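Long-range contacts in apical membrane antigen 1, soluble form (PDB 2X2Z), which takes part in host cell invasion as the parasite-surface component of the moving junction, the ring formed between parasite and host cell plasma membranes: residues L166-Q171 / N288-L293; L172-K177 / C192-K197. One frame throughout, in Å; residues are numbered along the deposited sequence.

In the fold
Both contacts involve the long connection that follows strand 162-165 in DI, and contact 2 is nested within the loop closed by contact 1. Contact 1 joins this DI connection to segment 288-293 of a DII loop and is chiefly aromatic, with an indole-to-carbonyl hydrogen bond. Contact 2 stays within DI, where backbone pairing places Met173 against strand 193-196 beside the Cys179-Cys192 disulfide. Each is partly buried: Val168, Ser169, Met170 and Trp291 lie inside in the first, Met173, Cys192, Phe193 and Pro195 in the second, whereas the Glu174 and Lys194 side reaches the surface. Their centres lie about 12 Å apart, and Met170 packs on Phe193 between them.

Contact 1 (L166-Q171 / N288-L293)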
loop_
_atom_site.group_PDB
_atom_site.type_symbol
_atom_site.label_atom_id
_atom_site.label_comp_id
_atom_site.label_asym_id
_atom_site.label_seq_id
_atom_site.Cartn_x
_atom_site.Cartn_y
_atom_site.Cartn_z
ATOM N N LEU A 166 -14.649 -4.740 6.141
ATOM C CA LEU A 166 -14.566 -6.137 5.701
ATOM C C LEU A 166 -14.483 -7.090 6.897
ATOM O O LEU A 166 -13.569 -7.051 7.666
ATOM C CB LEU A 166 -13.344 -6.330 4.827
ATOM C CG LEU A 166 -13.161 -5.423 3.636
ATOM C CD1 LEU A 166 -11.921 -5.948 2.932
ATOM C CD2 LEU A 166 -14.390 -5.451 2.723
ATOM N N TYR A 167 -15.488 -7.928 7.031
ATOM C CA TYR A 167 -15.528 -8.964 8.024
ATOM C C TYR A 167 -14.449 -9.946 7.808
ATOM O O TYR A 167 -13.840 -10.391 8.779
ATOM C CB TYR A 167 -16.858 -9.665 7.951
ATOM C CG TYR A 167 -17.070 -10.686 9.028
ATOM C CD1 TYR A 167 -17.252 -10.273 10.350
ATOM C CD2 TYR A 167 -17.126 -12.085 8.732
ATOM C CE1 TYR A 167 -17.445 -11.167 11.348
ATOM C CE2 TYR A 167 -17.358 -13.010 9.747
ATOM C CZ TYR A 167 -17.532 -12.497 11.067
ATOM O OH TYR A 167 -17.736 -13.293 12.142
ATOM N N VAL A 168 -14.221 -10.321 6.539
ATOM C CA VAL A 168 -13.075 -11.149 6.243
ATOM C C VAL A 168 -11.757 -10.325 6.154
ATOM O O VAL A 168 -11.610 -9.495 5.266
ATOM C CB VAL A 168 -13.284 -11.983 4.950
ATOM C CG1 VAL A 168 -12.046 -12.850 4.729
ATOM C CG2 VAL A 168 -14.544 -12.845 5.063
ATOM N N SER A 169 -10.803 -10.582 7.066
ATOM C CA SER A 169 -9.524 -9.911 7.129
ATOM C C SER A 169 -8.431 -10.764 6.487
ATOM O O SER A 169 -7.261 -10.344 6.396
ATOM C CB SER A 169 -9.187 -9.670 8.583
ATOM O OG SER A 169 -9.425 -10.819 9.358
ATOM N N MET A 170 -8.791 -11.981 6.107
ATOM C CA MET A 170 -7.871 -12.781 5.294
ATOM C C MET A 170 -7.598 -12.019 4.000
ATOM O O MET A 170 -8.505 -11.313 3.471
ATOM C CB MET A 170 -8.499 -14.121 4.991
ATOM C CG MET A 170 -8.738 -14.975 6.192
ATOM S SD MET A 170 -9.147 -16.667 5.652
ATOM C CE MET A 170 -10.825 -16.396 5.149
ATOM N N GLN A 171 -6.364 -12.154 3.506
ATOM C CA GLN A 171 -5.965 -11.524 2.257
ATOM C C GLN A 171 -5.373 -12.444 1.148
ATOM O O GLN A 171 -5.480 -12.097 -0.041
ATOM C CB GLN A 171 -5.050 -10.352 2.565
ATOM C CG GLN A 171 -5.781 -9.178 3.375
ATOM C CD GLN A 171 -4.742 -8.490 4.298
ATOM O OE1 GLN A 171 -3.842 -7.842 3.801
ATOM N NE2 GLN A 171 -4.844 -8.689 5.617
ATOM N N ASN A 288 -11.466 -23.151 7.399
ATOM C CA ASN A 288 -12.788 -23.012 7.998
ATOM C C ASN A 288 -12.877 -21.864 9.034
ATOM O O ASN A 288 -13.339 -22.050 10.161
ATOM C CB ASN A 288 -13.217 -24.365 8.623
ATOM C CG ASN A 288 -14.717 -24.487 8.727
ATOM O OD1 ASN A 288 -15.447 -23.809 8.003
ATOM N ND2 ASN A 288 -15.185 -25.325 9.625
ATOM N N ASP A 289 -12.425 -20.678 8.636
ATOM C CA ASP A 289 -12.501 -19.487 9.484
ATOM C C ASP A 289 -12.610 -18.228 8.639
ATOM O O ASP A 289 -12.157 -18.205 7.495
ATOM C CB ASP A 289 -11.250 -19.402 10.378
ATOM C CG ASP A 289 -11.411 -20.174 11.688
ATOM O OD1 ASP A 289 -10.636 -21.130 11.910
ATOM O OD2 ASP A 289 -12.298 -19.802 12.500
ATOM N N TRP A 290 -13.198 -17.177 9.203
ATOM C CA TRP A 290 -13.241 -15.897 8.527
ATOM C C TRP A 290 -11.964 -15.038 8.723
ATOM O O TRP A 290 -11.716 -14.109 7.949
ATOM C CB TRP A 290 -14.436 -15.121 9.004
ATOM C CG TRP A 290 -15.768 -15.844 8.918
ATOM C CD1 TRP A 290 -16.469 -16.380 9.948
ATOM C CD2 TRP A 290 -16.533 -16.084 7.735
ATOM N NE1 TRP A 290 -17.628 -16.953 9.476
ATOM C CE2 TRP A 290 -17.709 -16.756 8.127
ATOM C CE3 TRP A 290 -16.348 -15.779 6.387
ATOM C CZ2 TRP A 290 -18.687 -17.164 7.209
ATOM C CZ3 TRP A 290 -17.332 -16.169 5.471
ATOM C CH2 TRP A 290 -18.475 -16.868 5.886
ATOM N N TRP A 291 -11.163 -15.339 9.748
ATOM C CA TRP A 291 -9.958 -14.565 10.049
ATOM C C TRP A 291 -8.761 -15.529 10.101
ATOM O O TRP A 291 -8.927 -16.617 10.552
ATOM C CB TRP A 291 -10.133 -13.851 11.419
ATOM C CG TRP A 291 -11.445 -13.053 11.542
ATOM C CD1 TRP A 291 -12.066 -12.363 10.542
ATOM C CD2 TRP A 291 -12.248 -12.830 12.730
ATOM N NE1 TRP A 291 -13.220 -11.771 10.995
ATOM C CE2 TRP A 291 -13.357 -12.021 12.336
ATOM C CE3 TRP A 291 -12.155 -13.250 14.073
ATOM C CZ2 TRP A 291 -14.360 -11.590 13.244
ATOM C CZ3 TRP A 291 -13.175 -12.824 14.996
ATOM C CH2 TRP A 291 -14.250 -11.991 14.569
ATOM N N PRO A 292 -7.552 -15.091 9.723
ATOM C CA PRO A 292 -6.370 -15.925 9.872
ATOM C C PRO A 292 -6.075 -16.238 11.334
ATOM O O PRO A 292 -6.260 -15.358 12.254
ATOM C CB PRO A 292 -5.243 -15.034 9.357
ATOM C CG PRO A 292 -5.927 -13.867 8.644
ATOM C CD PRO A 292 -7.164 -13.686 9.490
ATOM N N LEU A 293 -5.625 -17.465 11.555
ATOM C CA LEU A 293 -5.253 -17.875 12.896
ATOM C C LEU A 293 -3.831 -17.462 13.189
ATOM O O LEU A 293 -2.981 -17.494 12.321
ATOM C CB LEU A 293 -5.428 -19.383 13.066
ATOM C CG LEU A 293 -6.836 -19.957 12.882
ATOM C CD1 LEU A 293 -6.754 -21.468 12.522
ATOM C CD2 LEU A 293 -7.667 -19.772 14.105
#
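The Tyr167 ring fits into the angle between Trp290 and Trp291. Tyr167 CE2 comes down over one face of the Trp290 indole, 3.4 Å from Trp290 CG, with the two planes inclined at 59°. Trp291 meets a face of the tyrosine with its edge, NE1 lying over the ring centre, and the planes make 61° in this edge-to-face pair. Tyr167 CG stands anti to the backbone N, which carries the ring out to the two tryptophans. Trp291 NE1 also donates to Tyr167 O at 2.7 Å, a bent bond of 137° at the hydrogen although the oxygen lies close to the indole plane; together, bond and ring contact probably limit the rotation of Trp291. This aromatic cluster joins DI to DII, because 288-293 belongs to a DII loop lying against the DI connection after strand 162-165. Further along, Val168 CG2 packs 3.7 Å from Trp290 CE3, its side chain crossing the indole at about a right angle. Ser169 OG sits 3.3 Å from Trp291 CD1 but hydrogen-bonds to Tyr150, whose ring stacks on Trp291. Met170 lies along the backbone of 289-292: Met170 CG rests 3.9 Å from Pro292 CD, and the bend at chi3 brings Met170 CE to 3.2 Å from Asp289 O. Trp290 O, buried among the Val168 and Met170 carbons, has no hydrogen-bond partner in the model.

Contact 2 (L172-K177 / C192-K197); sequences LMEGKK and CFKPRK
Met173 and Phe193 form a single antiparallel bridge, a hydrogen-bonded pair that pins the loop after strand 162-165 to strand 193-196 at one point. Met173 N donates to Phe193 O at 2.8 Å. Phe193 N returns a bond to Met173 O at 3.1 Å, and both bonds are nearly straight. Strand 60-63 pairs with strand 193-196, where backbone bonds link Lys194 with Glu62 and Arg196 with His60.

The Met173 side chain then follows the phenylalanine ring. Met173 CB lies over one face, 3.7 Å from Phe193 CZ and offset toward the rim, in a CH-pi contact. CG, anti to the backbone N, leads on to Met173 SD, which takes an oblique Met-aromatic position 5.2 Å from the centroid of the Phe193 ring. The bend at chi3 (-74°) turns the terminal Met173 CE back to the ring, within 3.6 Å of Phe193 CZ. Another ring, that of Phe96, meets Phe193 edge-to-face.

Beside the bridge, Leu172 lays CD1 tightly against Lys194 CB, and its CA makes a CA-H...O contact with Phe193 O. Glu174 crosses the lysine obliquely. Its carboxylate lies along the aliphatic part of Lys194, and the opposite charges are near each other but do not form a salt bridge. Cys192 ties the strand covalently to Cys179, and Cys192 CB reaches to 3.1 Å from Met173 O, the carbonyl oxygen already bonded to Phe193 N.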
loop_
_atom_site.group_PDB
_atom_site.type_symbol
_atom_site.label_atom_id
_atom_site.label_comp_id
_atom_site.label_asym_id
_atom_site.label_seq_id
_atom_site.Cartn_x
_atom_site.Cartn_y
_atom_site.Cartn_z
ATOM N N LEU A 172 -4.856 -13.629 1.513
ATOM C CA LEU A 172 -4.268 -14.605 0.548
ATOM C C LEU A 172 -4.639 -16.020 1.023
ATOM O O LEU A 172 -4.491 -16.371 2.205
ATOM C CB LEU A 172 -2.725 -14.420 0.397
ATOM C CG LEU A 172 -1.820 -15.313 -0.497
ATOM C CD1 LEU A 172 -2.292 -15.239 -1.944
ATOM C CD2 LEU A 172 -0.353 -14.920 -0.449
ATOM N N MET A 173 -5.206 -16.821 0.128
ATOM C CA MET A 173 -5.338 -18.264 0.388
ATOM C C MET A 173 -5.172 -18.983 -0.915
ATOM O O MET A 173 -5.881 -18.699 -1.888
ATOM C CB MET A 173 -6.693 -18.601 1.048
ATOM C CG MET A 173 -6.700 -19.868 1.984
ATOM S SD MET A 173 -8.388 -20.114 2.511
ATOM C CE MET A 173 -8.329 -18.739 3.647
ATOM N N GLU A 174 -4.201 -19.880 -0.977
ATOM C CA GLU A 174 -3.896 -20.597 -2.220
ATOM C C GLU A 174 -3.595 -22.074 -1.933
ATOM O O GLU A 174 -3.330 -22.453 -0.786
ATOM C CB GLU A 174 -2.716 -19.944 -2.954
ATOM C CG GLU A 174 -2.728 -18.389 -3.145
ATOM C CD GLU A 174 -3.128 -17.846 -4.539
ATOM O OE1 GLU A 174 -2.194 -17.527 -5.356
ATOM O OE2 GLU A 174 -4.369 -17.658 -4.765
ATOM N N GLY A 175 -3.655 -22.890 -2.977
ATOM C CA GLY A 175 -3.414 -24.335 -2.895
ATOM C C GLY A 175 -4.637 -25.217 -2.650
ATOM O O GLY A 175 -5.403 -24.958 -1.752
ATOM N N LYS A 176 -4.802 -26.290 -3.439
ATOM C CA LYS A 176 -5.869 -27.317 -3.175
ATOM C C LYS A 176 -5.813 -27.928 -1.752
ATOM O O LYS A 176 -6.766 -28.542 -1.286
ATOM C CB LYS A 176 -5.853 -28.412 -4.240
ATOM C CG LYS A 176 -4.467 -29.132 -4.381
ATOM C CD LYS A 176 -4.447 -30.304 -5.459
ATOM C CE LYS A 176 -3.510 -29.995 -6.671
ATOM N NZ LYS A 176 -2.176 -29.317 -6.314
ATOM N N LYS A 177 -4.705 -27.728 -1.049
ATOM C CA LYS A 177 -4.696 -27.880 0.406
ATOM C C LYS A 177 -5.962 -27.280 1.033
ATOM O O LYS A 177 -6.730 -27.991 1.701
ATOM C CB LYS A 177 -3.483 -27.191 1.051
ATOM C CG LYS A 177 -2.346 -28.170 1.454
ATOM C CD LYS A 177 -1.855 -27.967 2.866
ATOM C CE LYS A 177 -1.013 -26.706 3.036
ATOM N NZ LYS A 177 0.406 -26.880 2.599
ATOM N N CYS A 192 -10.138 -19.889 -3.315
ATOM C CA CYS A 192 -8.856 -19.188 -3.160
ATOM C C CYS A 192 -9.047 -17.693 -3.532
ATOM O O CYS A 192 -10.058 -17.314 -4.196
ATOM C CB CYS A 192 -7.772 -19.806 -4.069
ATOM S SG CYS A 192 -7.540 -21.634 -3.798
ATOM N N PHE A 193 -8.051 -16.875 -3.126
ATOM C CA PHE A 193 -8.057 -15.431 -3.339
ATOM C C PHE A 193 -6.678 -14.894 -3.058
ATOM O O PHE A 193 -5.875 -15.530 -2.310
ATOM C CB PHE A 193 -9.149 -14.740 -2.453
ATOM C CG PHE A 193 -9.098 -15.095 -1.030
ATOM C CD1 PHE A 193 -8.192 -14.459 -0.160
ATOM C CD2 PHE A 193 -9.935 -16.070 -0.536
ATOM C CE1 PHE A 193 -8.176 -14.794 1.209
ATOM C CE2 PHE A 193 -9.941 -16.410 0.779
ATOM C CZ PHE A 193 -9.034 -15.774 1.674
ATOM N N LYS A 194 -6.375 -13.751 -3.653
ATOM C CA LYS A 194 -5.087 -13.115 -3.444
ATOM C C LYS A 194 -5.206 -11.642 -3.647
ATOM O O LYS A 194 -6.092 -11.215 -4.349
ATOM C CB LYS A 194 -4.015 -13.682 -4.420
ATOM C CG LYS A 194 -4.342 -13.470 -5.915
ATOM C CD LYS A 194 -3.330 -14.328 -6.776
ATOM C CE LYS A 194 -3.197 -13.844 -8.208
ATOM N NZ LYS A 194 -2.545 -14.987 -9.032
ATOM N N PRO A 195 -4.263 -10.853 -3.080
ATOM C CA PRO A 195 -4.271 -9.389 -3.300
ATOM C C PRO A 195 -3.790 -9.042 -4.745
ATOM O O PRO A 195 -2.932 -9.746 -5.265
ATOM C CB PRO A 195 -3.225 -8.876 -2.346
ATOM C CG PRO A 195 -3.077 -10.010 -1.289
ATOM C CD PRO A 195 -3.205 -11.259 -2.117
ATOM N N ARG A 196 -4.360 -7.989 -5.348
ATOM C CA ARG A 196 -3.933 -7.509 -6.640
ATOM C C ARG A 196 -4.034 -6.007 -6.639
ATOM O O ARG A 196 -4.802 -5.441 -5.855
ATOM C CB ARG A 196 -4.874 -7.996 -7.760
ATOM C CG ARG A 196 -4.985 -9.491 -7.975
ATOM C CD ARG A 196 -3.754 -10.045 -8.677
ATOM N NE ARG A 196 -3.563 -9.414 -9.981
ATOM C CZ ARG A 196 -3.812 -10.024 -11.141
ATOM N NH1 ARG A 196 -4.235 -11.292 -11.171
ATOM N NH2 ARG A 196 -3.617 -9.367 -12.272
ATOM N N LYS A 197 -3.243 -5.384 -7.521
ATOM C CA LYS A 197 -3.541 -4.096 -8.123
ATOM C C LYS A 197 -3.608 -4.289 -9.629
ATOM O O LYS A 197 -3.068 -5.274 -10.155
ATOM C CB LYS A 197 -2.387 -3.150 -7.840
ATOM C CG LYS A 197 -2.299 -2.759 -6.326
ATOM C CD LYS A 197 -1.543 -1.450 -6.151
ATOM C CE LYS A 197 -1.389 -1.185 -4.624
ATOM N NZ LYS A 197 -0.659 0.095 -4.350
#